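Local coordinates for protein periplasmic beta-glucosidase (Pseudomonas aeruginosa, PDB 6R5T) that probably hydrolyses terminal, non-reducing beta-D-glucosyl residues to release beta-D-glucose, acting in the periplasm as a family 3 glycoside hydrolase, at residues 366-371 / 532-537; 473-478 / 513-518; 655-660 / 691-696. The protein carries 1 engineered substitution. All coordinates share one frame; numbering follows the deposited sequence.

Interaction 1 of 3, residues 366-371 / 532-537; sequences LKNRDG and ADAILE
Two backbone carbonyls grip the ammonium of Lys367: Ala532 O, 2.7 Å from Lys367 NZ, and Gln529 O of helix 526-531. The side chain runs fully extended, CG anti to the backbone N (chi1 -177°), so that NZ meets Ala532 O almost along its C=O axis. The charge thus sits at the C-terminal end of that helix, whose dipole would probably welcome it. Behind the ammonium, strands 366-368 and 534-537 pair antiparallel. Ile535 N donates to Lys367 O at 2.9 Å, from above the carbonyl plane. Ile535 O is shared by two donors: Leu366 N at 2.9 Å, in the carbonyl plane, and Lys367 N by a weak bond. Leu366 and Lys367 thus share Ile535 as partner, a classic beta bulge. One residue after Asn368, Arg369 N reaches Asp533 O at 2.9 Å, nearly along the C=O axis. The Arg369 chain then bends at chi3 (92°), bringing its guanidinium alongside Asp533. Asp533 OD1 lies over one face of that group, 2.8 Å from Arg369 NH1, with the two planes 62° apart. This salt bridge joins charges without an N-H aimed at the oxygen, and the place of OD1 is less sure. Leu366 CB and CD1 both lie 4.0 Å from Ile535 CG2, while Lys367 CB packs against Ile535 CG1. On the other face Asn368 and Ala534 stand together, Asn368 OD1 accepting from Leu373 N. Strand 364-368 forms an outer edge of the mixed sheet, and strand 534-537 lies between it and strand 513-518. Ile535 rests on Glu528 and Gln529 of helix 526-531, whereas Leu536 packs against Val552 and Leu553 of helix 545-553.

Interaction 2 of 3, residues 473-478 / 513-518; sequences VVAVVG and LVLVLM
Strands 473-478 and 513-518 run parallel, their axes 4.7 Å apart and 24° from alignment, as the two strands of a beta-alpha-beta unit connected through helix 497-508. Five backbone hydrogen bonds join them. Val514 N donates to Val473 O at 2.8 Å; Ala475 O and Val477 O likewise accept from Val516 N and Met518 N, while Ala475 N and Val477 N donate to Val514 O and Val516 O. On the helix 497-508 face, Leu513 holds CG anti to the backbone N (chi1 178°), which swings CD1 to 3.8 Å from Val473 CG1 and 4.0 Å from Ala475 CB. Leu515 and Leu517 turn CG anti to the carbonyl carbon instead, and each reaches across with CD2, the first to Ala475 CB, the second to Val477 CG2. Leu503 covers both Ala475 and Leu515. The reverse face is valine-rich: Val474 CG1 meets Val516 CG2 at a slant, 3.7 Å away, and Val476 CG1 lies against Val516 CG1 and 3.9 Å from Met518 CE, the methyl of the extended side chain. Helix 545-553 lies on Val514 and Val516, and Val410 of helix 410-418 on Val476 and Met518. These layers are those of the alpha/beta sandwich of the family 3 C-terminal domain. At the last pair Gly478, with a phi of 137° suited to glycine, brings its CA within 3.2 Å of Met518 O in a CA-H...O contact.

Interaction 3 of 3, residues 655-660 / 691-696; sequences VQLYLQ and FRLGEA
The ring of Phe691 receives Leu657 on one face: Leu657 CB stands 4.0 Å from the ring centroid and only 1° off the normal, a CH-pi contact centred on the ring. The two side chains overlap head to tail, so Leu657 CD1 ends 3.5 Å from Phe691 CB. Val655 comes to the ring edge instead, CG1 lying in the ring plane and 3.9 Å from Phe691 CE2. Farther along, Leu693 meets two leucines tip to tip: its CD2 touches Leu657 CD2 at 4.0 Å, and its CD1 approaches Leu659 CD2 at 4.0 Å in the conformer given for Leu659. Leu657 reaches both partners with CG anti to the backbone N (chi1 -173°).

The backbones stay well apart, strand axes 9.7 Å at closest and 18° from parallel, joined here by apolar side chains. Leu643, Ala639 and Leu637 of strand 636-645 pack on Val655, Leu657 and Leu693 respectively, while Val718 and Val716 of strand 712-719 press on Val655 and Leu659. On the other face of strand 655-660, Tyr658 OH donates to a lone pair of Gln656 OE1 at 2.6 Å, and Gln656 NE2 is bound by Val654 O and Gly611 O. Strand 651-660 runs on to Asp661, a magnesium ligand. Two sheets packed face to face through apolar side chains are the hallmark of the beta-sandwich, here the fibronectin type III-like domain.

Interactions 1 and 2 belong to one mixed sheet in the family 3 C-terminal domain, about 10 Å apart between centres. Strands 534-537 and 513-518 are neighbours in it, probably bonded through Ala534 O and Leu515 N, 2.8 Å apart. Both strands of interaction 2 fall between those of interaction 1 in sequence, so strand 364-368, first of this sheet's strands, pairs with strand 534-537, the last of them. Interaction 3 follows in series within the fibronectin type III-like domain, its centre about 32 Å from that of interaction 1 and about 37 Å from that of interaction 2. It packs the interior between two facing sheets, whereas the others knit neighbouring strands of one sheet.

Interaction 1 of 3, residues 366-371 / 532-537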
ATOM      1  N   LEU A 366      -3.490 -22.754 -15.433  1.00 12.27           N
ATOM      2  CA  LEU A 366      -3.827 -21.353 -15.714  1.00 12.79           C
ATOM      3  C   LEU A 366      -4.195 -21.138 -17.187  1.00 12.82           C
ATOM      4  O   LEU A 366      -4.886 -20.156 -17.464  1.00 13.70           O
ATOM      5  CB  LEU A 366      -2.655 -20.468 -15.317  1.00 13.79           C
ATOM      6  CG  LEU A 366      -2.391 -20.365 -13.804  1.00 13.00           C
ATOM      7  CD1 LEU A 366      -1.196 -19.519 -13.533  1.00 14.79           C
ATOM      8  CD2 LEU A 366      -3.598 -19.793 -13.107  1.00 15.05           C
ATOM      9  N   LYS A 367      -3.685 -21.964 -18.090  1.00 13.20           N
ATOM     10  CA  LYS A 367      -3.932 -21.795 -19.544  1.00 12.58           C
ATOM     11  C   LYS A 367      -3.699 -23.139 -20.215  1.00 13.21           C
ATOM     12  O   LYS A 367      -2.806 -23.854 -19.817  1.00 14.63           O
ATOM     13  CB  LYS A 367      -3.016 -20.762 -20.178  1.00 13.12           C
ATOM     14  CG  LYS A 367      -3.282 -20.493 -21.657  1.00 13.88           C
ATOM     15  CD  LYS A 367      -2.381 -19.473 -22.292  1.00 16.38           C
ATOM     16  CE  LYS A 367      -2.786 -19.265 -23.752  1.00 16.80           C
ATOM     17  NZ  LYS A 367      -1.901 -18.319 -24.462  1.00 18.88           N
ATOM     18  N   ASN A 368      -4.518 -23.468 -21.217  1.00 13.77           N
ATOM     19  CA  ASN A 368      -4.345 -24.721 -21.954  1.00 14.73           C
ATOM     20  C   ASN A 368      -4.982 -24.532 -23.333  1.00 16.46           C
ATOM     21  O   ASN A 368      -6.141 -24.895 -23.486  1.00 20.09           O
ATOM     22  CB  ASN A 368      -4.980 -25.904 -21.256  1.00 15.65           C
ATOM     23  CG  ASN A 368      -4.590 -27.239 -21.875  1.00 16.41           C
ATOM     24  OD1 ASN A 368      -3.571 -27.344 -22.555  1.00 17.60           O
ATOM     25  ND2 ASN A 368      -5.399 -28.239 -21.630  1.00 15.16           N
ATOM     26  N   ARG A 369      -4.213 -24.043 -24.286  1.00 18.50           N
ATOM     27  CA  ARG A 369      -4.717 -23.706 -25.650  1.00 21.44           C
ATOM     28  C   ARG A 369      -4.923 -25.015 -26.421  1.00 22.03           C
ATOM     29  O   ARG A 369      -3.960 -25.814 -26.549  1.00 20.98           O
ATOM     30  CB  ARG A 369      -3.727 -22.764 -26.348  1.00 24.87           C
ATOM     31  CG  ARG A 369      -4.139 -22.290 -27.746  1.00 30.60           C
ATOM     32  CD  ARG A 369      -3.030 -21.591 -28.535  1.00 38.14           C
ATOM     33  NE  ARG A 369      -2.306 -22.571 -29.345  1.00 49.12           N
ATOM     34  CZ  ARG A 369      -1.232 -22.369 -30.109  1.00 61.75           C
ATOM     35  NH1 ARG A 369      -0.663 -21.176 -30.211  1.00 67.73           N
ATOM     36  NH2 ARG A 369      -0.718 -23.402 -30.762  1.00 64.97           N
ATOM     37  N   ASP A 370      -6.137 -25.187 -26.949  1.00 22.88           N
ATOM     38  CA  ASP A 370      -6.488 -26.220 -27.960  1.00 26.09           C
ATOM     39  C   ASP A 370      -6.119 -27.604 -27.413  1.00 26.75           C
ATOM     40  O   ASP A 370      -5.710 -28.461 -28.161  1.00 24.05           O
ATOM     41  CB  ASP A 370      -5.821 -25.852 -29.285  1.00 32.08           C
ATOM     42  CG  ASP A 370      -6.387 -24.577 -29.940  1.00 40.35           C
ATOM     43  OD1 ASP A 370      -7.561 -24.184 -29.666  1.00 46.66           O
ATOM     44  OD2 ASP A 370      -5.654 -23.943 -30.724  1.00 54.86           O
ATOM     45  N   GLY A 371      -6.272 -27.826 -26.112  1.00 27.41           N
ATOM     46  CA  GLY A 371      -6.075 -29.172 -25.542  1.00 26.06           C
ATOM     47  C   GLY A 371      -4.653 -29.684 -25.681  1.00 23.22           C
ATOM     48  O   GLY A 371      -4.479 -30.904 -25.754  1.00 22.54           O
ATOM     49  N   ALA A 532       2.311 -18.302 -24.130  1.00 15.00           N
ATOM     50  CA  ALA A 532       2.540 -19.731 -23.840  1.00 16.68           C
ATOM     51  C   ALA A 532       1.369 -20.532 -24.387  1.00 15.99           C
ATOM     52  O   ALA A 532       0.244 -20.014 -24.431  1.00 18.99           O
ATOM     53  CB  ALA A 532       2.695 -20.009 -22.375  1.00 18.66           C
ATOM     54  N   ASP A 533       1.578 -21.788 -24.726  1.00 15.73           N
ATOM     55  CA  ASP A 533       0.430 -22.610 -25.164  1.00 17.36           C
ATOM     56  C   ASP A 533      -0.258 -23.227 -23.952  1.00 16.94           C
ATOM     57  O   ASP A 533      -1.435 -23.462 -24.019  1.00 18.52           O
ATOM     58  CB  ASP A 533       0.879 -23.661 -26.160  1.00 19.82           C
ATOM     59  CG  ASP A 533       1.430 -22.971 -27.406  1.00 24.59           C
ATOM     60  OD1 ASP A 533       0.687 -22.156 -28.010  1.00 26.58           O
ATOM     61  OD2 ASP A 533       2.634 -23.121 -27.696  1.00 22.14           O
ATOM     62  N   ALA A 534       0.468 -23.519 -22.863  1.00 15.06           N
ATOM     63  CA  ALA A 534      -0.188 -23.981 -21.635  1.00 13.36           C
ATOM     64  C   ALA A 534       0.638 -23.483 -20.461  1.00 13.24           C
ATOM     65  O   ALA A 534       1.861 -23.260 -20.630  1.00 14.60           O
ATOM     66  CB  ALA A 534      -0.354 -25.473 -21.556  1.00 13.96           C
ATOM     67  N   ILE A 535      -0.004 -23.274 -19.325  1.00 12.69           N
ATOM     68  CA  ILE A 535       0.692 -22.761 -18.106  1.00 12.79           C
ATOM     69  C   ILE A 535       0.169 -23.526 -16.905  1.00 12.61           C
ATOM     70  O   ILE A 535      -1.036 -23.539 -16.706  1.00 13.02           O
ATOM     71  CB  ILE A 535       0.431 -21.264 -17.886  1.00 13.33           C
ATOM     72  CG1 ILE A 535       0.848 -20.399 -19.060  1.00 13.38           C
ATOM     73  CG2 ILE A 535       1.116 -20.783 -16.607  1.00 13.64           C
ATOM     74  CD1 ILE A 535       0.437 -18.971 -18.949  1.00 13.64           C
ATOM     75  N   LEU A 536       1.073 -24.163 -16.175  1.00 12.84           N
ATOM     76  CA  LEU A 536       0.730 -24.929 -14.966  1.00 12.68           C
ATOM     77  C   LEU A 536       1.477 -24.272 -13.802  1.00 12.82           C
ATOM     78  O   LEU A 536       2.692 -24.216 -13.794  1.00 13.61           O
ATOM     79  CB  LEU A 536       1.130 -26.392 -15.106  1.00 13.10           C
ATOM     80  CG  LEU A 536       0.763 -27.306 -13.949  1.00 13.50           C
ATOM     81  CD1 LEU A 536      -0.780 -27.401 -13.826  1.00 13.84           C
ATOM     82  CD2 LEU A 536       1.436 -28.678 -14.089  1.00 14.77           C
ATOM     83  N   GLU A 537       0.716 -23.762 -12.848  1.00 11.73           N
ATOM     84  CA  GLU A 537       1.257 -23.192 -11.597  1.00 12.67           C
ATOM     85  C   GLU A 537       1.556 -24.338 -10.628  1.00 13.64           C
ATOM     86  O   GLU A 537       0.594 -25.049 -10.258  1.00 12.43           O
ATOM     87  CB  GLU A 537       0.237 -22.203 -11.050  1.00 12.64           C
ATOM     88  CG  GLU A 537       0.549 -21.734  -9.637  1.00 13.26           C
ATOM     89  CD  GLU A 537       1.798 -20.911  -9.600  1.00 14.02           C
ATOM     90  OE1 GLU A 537       1.680 -19.669  -9.741  1.00 15.53           O
ATOM     91  OE2 GLU A 537       2.913 -21.490  -9.464  1.00 13.09           O
TER

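Interaction 2 of 3, residues 473-478 / 513-518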
ATOM      1  N   VAL A 473       8.185 -28.152 -26.041  1.00 18.40           N
ATOM      2  CA  VAL A 473       9.077 -27.623 -24.974  1.00 17.27           C
ATOM      3  C   VAL A 473       8.308 -27.530 -23.675  1.00 17.99           C
ATOM      4  O   VAL A 473       7.220 -26.919 -23.673  1.00 17.12           O
ATOM      5  CB  VAL A 473       9.621 -26.248 -25.350  1.00 18.19           C
ATOM      6  CG1 VAL A 473      10.398 -25.643 -24.204  1.00 19.00           C
ATOM      7  CG2 VAL A 473      10.464 -26.297 -26.626  1.00 19.53           C
ATOM      8  N   VAL A 474       8.852 -28.152 -22.645  1.00 15.67           N
ATOM      9  CA  VAL A 474       8.380 -27.951 -21.243  1.00 15.67           C
ATOM     10  C   VAL A 474       9.395 -27.010 -20.604  1.00 16.48           C
ATOM     11  O   VAL A 474      10.530 -27.442 -20.322  1.00 16.88           O
ATOM     12  CB  VAL A 474       8.237 -29.273 -20.493  1.00 16.47           C
ATOM     13  CG1 VAL A 474       7.850 -29.073 -19.032  1.00 18.33           C
ATOM     14  CG2 VAL A 474       7.180 -30.134 -21.161  1.00 19.07           C
ATOM     15  N   ALA A 475       9.021 -25.754 -20.403  1.00 13.47           N
ATOM     16  CA  ALA A 475       9.907 -24.744 -19.814  1.00 15.32           C
ATOM     17  C   ALA A 475       9.589 -24.676 -18.317  1.00 15.11           C
ATOM     18  O   ALA A 475       8.437 -24.408 -17.956  1.00 15.55           O
ATOM     19  CB  ALA A 475       9.727 -23.414 -20.472  1.00 15.84           C
ATOM     20  N   VAL A 476      10.558 -24.936 -17.478  1.00 14.14           N
ATOM     21  CA  VAL A 476      10.406 -24.995 -16.013  1.00 14.48           C
ATOM     22  C   VAL A 476      11.115 -23.744 -15.488  1.00 14.93           C
ATOM     23  O   VAL A 476      12.338 -23.670 -15.442  1.00 15.55           O
ATOM     24  CB  VAL A 476      10.927 -26.295 -15.372  1.00 14.33           C
ATOM     25  CG1 VAL A 476      10.433 -26.388 -13.938  1.00 16.05           C
ATOM     26  CG2 VAL A 476      10.522 -27.521 -16.168  1.00 16.00           C
ATOM     27  N   VAL A 477      10.313 -22.761 -15.131  1.00 14.13           N
ATOM     28  CA  VAL A 477      10.770 -21.384 -14.932  1.00 13.34           C
ATOM     29  C   VAL A 477      10.062 -20.788 -13.720  1.00 12.68           C
ATOM     30  O   VAL A 477       9.033 -21.328 -13.264  1.00 13.30           O
ATOM     31  CB  VAL A 477      10.504 -20.539 -16.179  1.00 14.41           C
ATOM     32  CG1 VAL A 477      11.453 -20.930 -17.296  1.00 15.54           C
ATOM     33  CG2 VAL A 477       9.050 -20.587 -16.628  1.00 14.99           C
ATOM     34  N   GLY A 478      10.612 -19.674 -13.234  1.00 14.38           N
ATOM     35  CA  GLY A 478       9.955 -18.879 -12.192  1.00 14.95           C
ATOM     36  C   GLY A 478      10.969 -18.456 -11.146  1.00 16.43           C
ATOM     37  O   GLY A 478      12.087 -18.102 -11.487  1.00 17.72           O
ATOM     38  N   LEU A 513       4.699 -24.617 -26.494  1.00 17.88           N
ATOM     39  CA  LEU A 513       5.447 -24.171 -25.297  1.00 17.15           C
ATOM     40  C   LEU A 513       4.572 -24.358 -24.063  1.00 16.83           C
ATOM     41  O   LEU A 513       3.549 -23.621 -23.947  1.00 16.68           O
ATOM     42  CB  LEU A 513       5.849 -22.724 -25.493  1.00 17.96           C
ATOM     43  CG  LEU A 513       6.586 -22.038 -24.353  1.00 18.90           C
ATOM     44  CD1 LEU A 513       7.875 -22.769 -23.978  1.00 20.46           C
ATOM     45  CD2 LEU A 513       6.864 -20.571 -24.668  1.00 19.96           C
ATOM     46  N   VAL A 514       4.973 -25.259 -23.186  1.00 15.87           N
ATOM     47  CA  VAL A 514       4.270 -25.547 -21.918  1.00 15.08           C
ATOM     48  C   VAL A 514       5.101 -24.895 -20.808  1.00 16.45           C
ATOM     49  O   VAL A 514       6.263 -25.214 -20.693  1.00 15.57           O
ATOM     50  CB  VAL A 514       4.111 -27.048 -21.636  1.00 15.50           C
ATOM     51  CG1 VAL A 514       3.501 -27.288 -20.280  1.00 18.00           C
ATOM     52  CG2 VAL A 514       3.300 -27.753 -22.701  1.00 17.39           C
ATOM     53  N   LEU A 515       4.509 -23.979 -20.034  1.00 14.58           N
ATOM     54  CA  LEU A 515       5.236 -23.401 -18.894  1.00 14.94           C
ATOM     55  C   LEU A 515       4.855 -24.127 -17.627  1.00 15.44           C
ATOM     56  O   LEU A 515       3.663 -24.252 -17.308  1.00 15.78           O
ATOM     57  CB  LEU A 515       4.871 -21.931 -18.730  1.00 16.95           C
ATOM     58  CG  LEU A 515       5.184 -20.975 -19.834  1.00 19.14           C
ATOM     59  CD1 LEU A 515       5.093 -19.572 -19.272  1.00 20.04           C
ATOM     60  CD2 LEU A 515       6.524 -21.253 -20.478  1.00 21.92           C
ATOM     61  N   VAL A 516       5.868 -24.613 -16.936  1.00 13.33           N
ATOM     62  CA  VAL A 516       5.741 -25.169 -15.582  1.00 14.00           C
ATOM     63  C   VAL A 516       6.349 -24.142 -14.634  1.00 13.58           C
ATOM     64  O   VAL A 516       7.555 -23.900 -14.666  1.00 14.77           O
ATOM     65  CB  VAL A 516       6.415 -26.552 -15.449  1.00 15.21           C
ATOM     66  CG1 VAL A 516       6.393 -26.994 -14.007  1.00 15.91           C
ATOM     67  CG2 VAL A 516       5.778 -27.581 -16.350  1.00 15.61           C
ATOM     68  N   LEU A 517       5.499 -23.457 -13.877  1.00 13.31           N
ATOM     69  CA  LEU A 517       5.927 -22.306 -13.069  1.00 12.44           C
ATOM     70  C   LEU A 517       6.202 -22.786 -11.643  1.00 12.55           C
ATOM     71  O   LEU A 517       5.344 -23.504 -11.060  1.00 13.56           O
ATOM     72  CB  LEU A 517       4.765 -21.324 -12.992  1.00 13.32           C
ATOM     73  CG  LEU A 517       4.320 -20.608 -14.254  1.00 17.01           C
ATOM     74  CD1 LEU A 517       3.244 -19.587 -13.852  1.00 17.97           C
ATOM     75  CD2 LEU A 517       5.484 -19.962 -14.970  1.00 19.84           C
ATOM     76  N   MET A 518       7.334 -22.384 -11.094  1.00 12.68           N
ATOM     77  CA  MET A 518       7.603 -22.525  -9.646  1.00 14.28           C
ATOM     78  C   MET A 518       7.707 -21.107  -9.117  1.00 14.69           C
ATOM     79  O   MET A 518       8.311 -20.219  -9.751  1.00 16.01           O
ATOM     80  CB  MET A 518       8.862 -23.317  -9.332  1.00 13.71           C
ATOM     81  CG  MET A 518       8.832 -24.645  -9.891  1.00 15.48           C
ATOM     82  SD  MET A 518      10.040 -25.671  -8.968  1.00 21.17           S
ATOM     83  CE  MET A 518       9.985 -27.033 -10.117  1.00 21.68           C
TER

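Interaction 3 of 3, residues 655-660 / 691-696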
ATOM      1  N   VAL A 655     -16.763 -25.462  -6.137  1.00 12.97           N
ATOM      2  CA  VAL A 655     -17.936 -24.571  -6.187  1.00 14.14           C
ATOM      3  C   VAL A 655     -17.822 -23.588  -5.040  1.00 14.34           C
ATOM      4  O   VAL A 655     -17.629 -24.026  -3.876  1.00 13.50           O
ATOM      5  CB  VAL A 655     -19.248 -25.346  -6.124  1.00 14.60           C
ATOM      6  CG1 VAL A 655     -20.418 -24.392  -6.242  1.00 14.67           C
ATOM      7  CG2 VAL A 655     -19.304 -26.383  -7.234  1.00 15.54           C
ATOM      8  N   GLN A 656     -17.838 -22.305  -5.366  1.00 12.85           N
ATOM      9  CA  GLN A 656     -17.586 -21.243  -4.375  1.00 13.00           C
ATOM     10  C   GLN A 656     -18.868 -20.446  -4.134  1.00 12.97           C
ATOM     11  O   GLN A 656     -19.546 -20.128  -5.106  1.00 12.95           O
ATOM     12  CB  GLN A 656     -16.479 -20.322  -4.897  1.00 13.12           C
ATOM     13  CG  GLN A 656     -15.199 -21.113  -5.123  1.00 13.18           C
ATOM     14  CD  GLN A 656     -14.332 -20.560  -6.229  1.00 13.44           C
ATOM     15  OE1 GLN A 656     -14.107 -19.338  -6.301  1.00 12.48           O
ATOM     16  NE2 GLN A 656     -13.759 -21.452  -7.039  1.00 13.82           N
ATOM     17  N   LEU A 657     -19.129 -20.125  -2.879  1.00 12.46           N
ATOM     18  CA  LEU A 657     -20.260 -19.305  -2.478  1.00 13.10           C
ATOM     19  C   LEU A 657     -19.728 -18.011  -1.892  1.00 11.60           C
ATOM     20  O   LEU A 657     -18.951 -18.055  -0.913  1.00 12.48           O
ATOM     21  CB  LEU A 657     -21.160 -20.053  -1.500  1.00 14.93           C
ATOM     22  CG  LEU A 657     -22.443 -19.277  -1.194  1.00 18.91           C
ATOM     23  CD1 LEU A 657     -23.599 -20.212  -0.962  1.00 20.68           C
ATOM     24  CD2 LEU A 657     -22.251 -18.355  -0.001  1.00 20.39           C
ATOM     25  N   TYR A 658     -20.238 -16.900  -2.397  1.00 11.50           N
ATOM     26  CA  TYR A 658     -19.867 -15.561  -1.910  1.00 11.65           C
ATOM     27  C   TYR A 658     -21.134 -14.860  -1.452  1.00 13.60           C
ATOM     28  O   TYR A 658     -22.216 -15.079  -2.018  1.00 13.82           O
ATOM     29  CB  TYR A 658     -19.160 -14.730  -2.990  1.00 11.19           C
ATOM     30  CG  TYR A 658     -17.917 -15.396  -3.519  1.00 11.03           C
ATOM     31  CD1 TYR A 658     -17.965 -16.287  -4.567  1.00 12.24           C
ATOM     32  CD2 TYR A 658     -16.674 -15.108  -2.973  1.00 11.28           C
ATOM     33  CE1 TYR A 658     -16.806 -16.893  -5.060  1.00 12.16           C
ATOM     34  CE2 TYR A 658     -15.522 -15.707  -3.444  1.00 11.61           C
ATOM     35  CZ  TYR A 658     -15.576 -16.574  -4.510  1.00 11.53           C
ATOM     36  OH  TYR A 658     -14.381 -17.162  -4.873  1.00 12.81           O
ATOM     37  N   LEU A 659     -20.968 -13.972  -0.483  1.00 14.38           N
ATOM     38  CA  LEU A 659     -22.077 -13.100  -0.037  0.50 14.08           C
ATOM     39  C   LEU A 659     -21.717 -11.640  -0.265  1.00 15.32           C
ATOM     40  O   LEU A 659     -20.560 -11.259  -0.027  1.00 15.18           O
ATOM     41  CB  LEU A 659     -22.326 -13.309   1.459  0.50 14.74           C
ATOM     42  CG  LEU A 659     -23.109 -14.561   1.820  0.50 16.29           C
ATOM     43  CD1 LEU A 659     -23.424 -14.586   3.296  0.50 17.64           C
ATOM     44  CD2 LEU A 659     -24.396 -14.654   1.033  0.50 16.54           C
ATOM     45  N   GLN A 660     -22.720 -10.852  -0.615  1.00 13.36           N
ATOM     46  CA  GLN A 660     -22.576  -9.395  -0.562  1.00 13.32           C
ATOM     47  C   GLN A 660     -23.695  -8.844   0.329  1.00 14.69           C
ATOM     48  O   GLN A 660     -24.851  -9.329   0.217  1.00 14.42           O
ATOM     49  CB  GLN A 660     -22.644  -8.738  -1.935  1.00 14.92           C
ATOM     50  CG  GLN A 660     -22.432  -7.227  -1.892  1.00 16.04           C
ATOM     51  CD  GLN A 660     -22.636  -6.572  -3.235  1.00 18.12           C
ATOM     52  OE1 GLN A 660     -23.126  -7.199  -4.167  1.00 21.91           O
ATOM     53  NE2 GLN A 660     -22.223  -5.303  -3.357  1.00 20.45           N
ATOM     54  N   PHE A 691     -25.453 -25.472   0.202  1.00 17.63           N
ATOM     55  CA  PHE A 691     -24.767 -24.599   1.154  1.00 19.66           C
ATOM     56  C   PHE A 691     -25.784 -24.178   2.187  1.00 19.75           C
ATOM     57  O   PHE A 691     -26.886 -23.775   1.809  1.00 24.43           O
ATOM     58  CB  PHE A 691     -24.195 -23.386   0.429  1.00 17.33           C
ATOM     59  CG  PHE A 691     -23.125 -23.711  -0.563  1.00 15.40           C
ATOM     60  CD1 PHE A 691     -21.849 -24.017  -0.111  1.00 18.72           C
ATOM     61  CD2 PHE A 691     -23.337 -23.670  -1.916  1.00 16.46           C
ATOM     62  CE1 PHE A 691     -20.827 -24.276  -1.004  1.00 17.78           C
ATOM     63  CE2 PHE A 691     -22.307 -23.917  -2.810  1.00 18.62           C
ATOM     64  CZ  PHE A 691     -21.054 -24.221  -2.350  1.00 17.72           C
ATOM     65  N   ARG A 692     -25.329 -24.105   3.424  1.00 22.70           N
ATOM     66  CA  ARG A 692     -26.108 -23.540   4.533  1.00 24.97           C
ATOM     67  C   ARG A 692     -25.557 -22.155   4.876  1.00 20.57           C
ATOM     68  O   ARG A 692     -24.314 -21.974   4.903  1.00 22.79           O
ATOM     69  CB  ARG A 692     -26.015 -24.463   5.748  1.00 29.78           C
ATOM     70  CG  ARG A 692     -26.839 -25.730   5.611  1.00 34.91           C
ATOM     71  CD  ARG A 692     -26.871 -26.561   6.896  1.00 45.22           C
ATOM     72  NE  ARG A 692     -26.912 -25.750   8.109  1.00 53.34           N
ATOM     73  CZ  ARG A 692     -27.354 -26.153   9.293  1.00 65.12           C
ATOM     74  NH1 ARG A 692     -27.820 -27.375   9.444  1.00 74.47           N
ATOM     75  NH2 ARG A 692     -27.335 -25.337  10.335  1.00 61.31           N
ATOM     76  N   LEU A 693     -26.469 -21.200   5.037  1.00 20.53           N
ATOM     77  CA  LEU A 693     -26.140 -19.836   5.483  1.00 21.67           C
ATOM     78  C   LEU A 693     -27.022 -19.478   6.677  1.00 21.90           C
ATOM     79  O   LEU A 693     -28.239 -19.727   6.624  1.00 24.39           O
ATOM     80  CB  LEU A 693     -26.418 -18.858   4.341  1.00 23.97           C
ATOM     81  CG  LEU A 693     -25.461 -18.968   3.150  1.00 26.55           C
ATOM     82  CD1 LEU A 693     -26.007 -18.159   1.966  1.00 27.78           C
ATOM     83  CD2 LEU A 693     -24.075 -18.504   3.573  1.00 27.35           C
ATOM     84  N   GLY A 694     -26.407 -18.923   7.706  1.00 24.49           N
ATOM     85  CA  GLY A 694     -27.154 -18.342   8.830  1.00 26.24           C
ATOM     86  C   GLY A 694     -26.670 -16.942   9.134  1.00 25.11           C
ATOM     87  O   GLY A 694     -25.788 -16.384   8.402  1.00 21.76           O
ATOM     88  N   GLU A 695     -27.249 -16.350  10.167  1.00 23.05           N
ATOM     89  CA  GLU A 695     -26.899 -14.975  10.585  1.00 22.63           C
ATOM     90  C   GLU A 695     -25.392 -14.847  10.806  1.00 21.20           C
ATOM     91  O   GLU A 695     -24.864 -13.774  10.542  1.00 22.50           O
ATOM     92  CB  GLU A 695     -27.711 -14.653  11.827  1.00 26.98           C
ATOM     93  CG  GLU A 695     -27.682 -13.203  12.204  1.00 29.87           C
ATOM     94  CD  GLU A 695     -28.390 -12.938  13.521  1.00 36.45           C
ATOM     95  OE1 GLU A 695     -28.990 -13.882  14.067  1.00 33.67           O
ATOM     96  OE2 GLU A 695     -28.308 -11.796  13.995  1.00 34.43           O
ATOM     97  N   ALA A 696     -24.699 -15.873  11.294  1.00 21.82           N
ATOM     98  CA  ALA A 696     -23.253 -15.794  11.605  1.00 25.76           C
ATOM     99  C   ALA A 696     -22.461 -15.443  10.332  1.00 21.92           C
ATOM    100  O   ALA A 696     -21.444 -14.732  10.421  1.00 22.95           O
ATOM    101  CB  ALA A 696     -22.799 -17.115  12.174  1.00 27.62           C
TER